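Local structure of peroxiredoxin PRX1, mitochondrial (Saccharomyces cerevisiae, 5YKJ) at residues F34-D39 and T46-F51. The protein probably reduces hydrogen peroxide and other peroxides in mitochondria as a 1-Cys thiol peroxidase whose oxidised thiol is resolved through the glutathione and thioredoxin systems. Numbering follows the deposited sequence.
Sequences FSHPAD and TEVSAF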
ATOM      1  N   PHE A  34       2.455  -3.528   3.429  1.00  6.42           N
ATOM      2  CA  PHE A  34       2.382  -2.908   4.716  1.00  7.72           C
ATOM      3  C   PHE A  34       3.256  -3.648   5.736  1.00 10.55           C
ATOM      4  O   PHE A  34       3.315  -4.794   5.752  1.00  9.96           O
ATOM      5  CB  PHE A  34       0.943  -2.763   5.233  1.00  8.77           C
ATOM      6  CG  PHE A  34       0.125  -4.031   5.211  1.00 10.21           C
ATOM      7  CD1 PHE A  34      -0.581  -4.352   4.139  1.00 11.06           C
ATOM      8  CD2 PHE A  34       0.087  -4.871   6.270  1.00 11.65           C
ATOM      9  CE1 PHE A  34      -1.336  -5.465   4.111  1.00 23.36           C
ATOM     10  CE2 PHE A  34      -0.683  -6.007   6.258  1.00 15.95           C
ATOM     11  CZ  PHE A  34      -1.370  -6.305   5.169  1.00 14.48           C
ATOM     12  N   SER A  35       3.924  -2.847   6.552  1.00  7.65           N
ATOM     13  CA  SER A  35       4.918  -3.288   7.457  1.00  7.56           C
ATOM     14  C   SER A  35       4.623  -3.169   8.949  1.00  6.75           C
ATOM     15  O   SER A  35       4.003  -2.293   9.357  1.00  8.16           O
ATOM     16  CB  SER A  35       6.202  -2.513   7.155  1.00  8.83           C
ATOM     17  OG  SER A  35       6.408  -2.467   5.790  1.00 10.53           O
ATOM     18  N   HIS A  36       5.126  -4.157   9.680  1.00  8.04           N
ATOM     19  CA  HIS A  36       4.995  -4.255  11.112  1.00  7.39           C
ATOM     20  C   HIS A  36       6.302  -4.666  11.767  1.00 10.41           C
ATOM     21  O   HIS A  36       6.961  -5.473  11.304  1.00  9.78           O
ATOM     22  CB  HIS A  36       3.868  -5.237  11.468  1.00 10.10           C
ATOM     23  CG  HIS A  36       2.582  -4.861  10.840  1.00 12.93           C
ATOM     24  ND1 HIS A  36       1.724  -3.961  11.396  1.00 16.56           N
ATOM     25  CD2 HIS A  36       2.025  -5.233   9.676  1.00 21.52           C
ATOM     26  CE1 HIS A  36       0.723  -3.757  10.578  1.00 15.21           C
ATOM     27  NE2 HIS A  36       0.871  -4.526   9.537  1.00 18.75           N
ATOM     28  N   PRO A  37       6.627  -4.034  12.905  1.00  7.84           N
ATOM     29  CA  PRO A  37       7.859  -4.378  13.601  1.00  9.85           C
ATOM     30  C   PRO A  37       7.878  -5.786  14.234  1.00 12.89           C
ATOM     31  O   PRO A  37       8.892  -6.360  14.331  1.00 13.25           O
ATOM     32  CB  PRO A  37       8.011  -3.281  14.669  1.00 10.92           C
ATOM     33  CG  PRO A  37       7.147  -2.181  14.216  1.00 11.61           C
ATOM     34  CD  PRO A  37       6.027  -2.814  13.481  1.00 10.40           C
ATOM     35  N   ALA A  38       6.735  -6.242  14.689  1.00  9.45           N
ATOM     36  CA  ALA A  38       6.637  -7.510  15.386  1.00  9.00           C
ATOM     37  C   ALA A  38       5.227  -8.065  15.356  1.00 12.97           C
ATOM     38  O   ALA A  38       4.325  -7.365  15.100  1.00 13.12           O
ATOM     39  CB  ALA A  38       7.043  -7.315  16.815  1.00 13.31           C
ATOM     40  N   ASP A  39       5.076  -9.348  15.637  1.00 10.62           N
ATOM     41  CA  ASP A  39       3.786  -9.968  15.716  1.00 11.24           C
ATOM     42  C   ASP A  39       3.243  -9.777  17.130  1.00 12.90           C
ATOM     43  O   ASP A  39       3.936  -9.444  17.983  1.00 11.18           O
ATOM     44  CB  ASP A  39       3.868 -11.495  15.444  1.00  8.92           C
ATOM     45  CG  ASP A  39       4.266 -11.840  14.029  1.00 11.91           C
ATOM     46  OD1 ASP A  39       4.540 -10.934  13.295  1.00 13.03           O
ATOM     47  OD2 ASP A  39       4.340 -13.020  13.749  1.00 13.08           O
ATOM     48  N   THR A  46      -4.820  -4.887  15.049  1.00 10.52           N
ATOM     49  CA  THR A  46      -6.044  -4.268  14.586  1.00 11.78           C
ATOM     50  C   THR A  46      -5.978  -3.902  13.105  1.00 11.11           C
ATOM     51  O   THR A  46      -6.927  -3.977  12.446  1.00  9.92           O
ATOM     52  CB  THR A  46      -6.474  -3.026  15.392  1.00 13.24           C
ATOM     53  OG1 THR A  46      -5.601  -1.948  15.136  1.00 12.31           O
ATOM     54  CG2 THR A  46      -6.521  -3.307  16.902  1.00  8.42           C
ATOM     55  N   GLU A  47      -4.795  -3.481  12.667  1.00 10.49           N
ATOM     56  CA  GLU A  47      -4.577  -3.098  11.290  1.00 12.04           C
ATOM     57  C   GLU A  47      -4.673  -4.265  10.302  1.00  9.31           C
ATOM     58  O   GLU A  47      -5.319  -4.175   9.327  1.00 10.58           O
ATOM     59  CB  GLU A  47      -3.209  -2.383  11.181  1.00  9.13           C
ATOM     60  CG  GLU A  47      -3.141  -1.020  11.868  1.00  9.25           C
ATOM     61  CD  GLU A  47      -1.747  -0.406  11.847  1.00 12.19           C
ATOM     62  OE1 GLU A  47      -0.819  -1.175  11.896  1.00 15.62           O
ATOM     63  OE2 GLU A  47      -1.628   0.798  11.840  1.00 11.69           O
ATOM     64  N   VAL A  48      -4.027  -5.355  10.632  1.00  8.76           N
ATOM     65  CA  VAL A  48      -4.100  -6.504   9.799  1.00  8.75           C
ATOM     66  C   VAL A  48      -5.530  -7.049   9.761  1.00 13.52           C
ATOM     67  O   VAL A  48      -5.995  -7.481   8.793  1.00 10.03           O
ATOM     68  CB  VAL A  48      -3.052  -7.595  10.184  1.00 11.54           C
ATOM     69  CG1 VAL A  48      -3.144  -8.768   9.248  1.00  9.21           C
ATOM     70  CG2 VAL A  48      -1.659  -7.085  10.100  1.00 12.80           C
ATOM     71  N   SER A  49      -6.175  -6.968  10.885  1.00 11.94           N
ATOM     72  CA  SER A  49      -7.557  -7.407  10.979  1.00  9.38           C
ATOM     73  C   SER A  49      -8.440  -6.608  10.032  1.00 11.55           C
ATOM     74  O   SER A  49      -9.282  -7.134   9.394  1.00 12.63           O
ATOM     75  CB  SER A  49      -8.068  -7.227  12.454  1.00 17.40           C
ATOM     76  OG  SER A  49      -7.430  -8.086  13.340  1.00 14.65           O
ATOM     77  N   ALA A  50      -8.231  -5.310   9.999  1.00 11.66           N
ATOM     78  CA  ALA A  50      -9.023  -4.460   9.128  1.00 11.99           C
ATOM     79  C   ALA A  50      -8.779  -4.752   7.640  1.00 10.51           C
ATOM     80  O   ALA A  50      -9.685  -4.839   6.886  1.00 10.88           O
ATOM     81  CB  ALA A  50      -8.800  -2.992   9.464  1.00  9.86           C
ATOM     82  N   PHE A  51      -7.516  -4.908   7.269  1.00  9.47           N
ATOM     83  CA  PHE A  51      -7.202  -5.222   5.900  1.00 10.85           C
ATOM     84  C   PHE A  51      -7.816  -6.558   5.533  1.00 13.85           C
ATOM     85  O   PHE A  51      -8.238  -6.742   4.458  1.00 13.14           O
ATOM     86  CB  PHE A  51      -5.692  -5.235   5.663  1.00 11.99           C
ATOM     87  CG  PHE A  51      -5.097  -3.867   5.505  1.00 11.99           C
ATOM     88  CD1 PHE A  51      -5.379  -3.105   4.416  1.00 13.13           C
ATOM     89  CD2 PHE A  51      -4.237  -3.374   6.436  1.00 18.82           C
ATOM     90  CE1 PHE A  51      -4.827  -1.855   4.299  1.00 19.92           C
ATOM     91  CE2 PHE A  51      -3.695  -2.105   6.323  1.00 27.07           C
ATOM     92  CZ  PHE A  51      -3.981  -1.344   5.249  1.00 17.92           C
TER
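Phe-34 and Phe-51 lie face to face, their planes 10° apart and their centroids separated by 4.7 Å. The overlap is uneven: CD2 of Phe-51 sits over the centre of the Phe-34 ring, whereas CE1 of Phe-34 falls toward the rim of the Phe-51 ring. Leu-65 of the adjoining strand 63-69 touches both rings.

Val-48 supplies the other apolar contact through one methyl, CG2, which is 4.1 Å from Phe-34 CE2. The same methyl also packs against the imidazole of His-36, nearest at NE2, 3.6 Å from CG2. With CG1 of Val-48 anti to the backbone N (chi1 -178°), CG2 lies beside that N and is the methyl directed at the two rings.

The polar approach is close but is not a hydrogen bond: Glu-47 OE1 comes to the edge of the imidazole, 3.3 Å from His-36 CE1, with ring and carboxylate planes 64° apart. The carboxylate is held instead by a salt bridge from OE1 to Arg-128 and a hydrogen bond from OE2 to the backbone N of Arg-151. An alanine in place of His-36 would probably open a gap beside Val-48 CG2 and leave Glu-47 without its ring neighbour.

All five touching residues are buried where helix 46-53 packs on central strand 30-36 of the mixed sheet, the thioredoxin-fold strand-loop-helix unit whose connecting loop carries the oxidised Cys-44 of this peroxiredoxin.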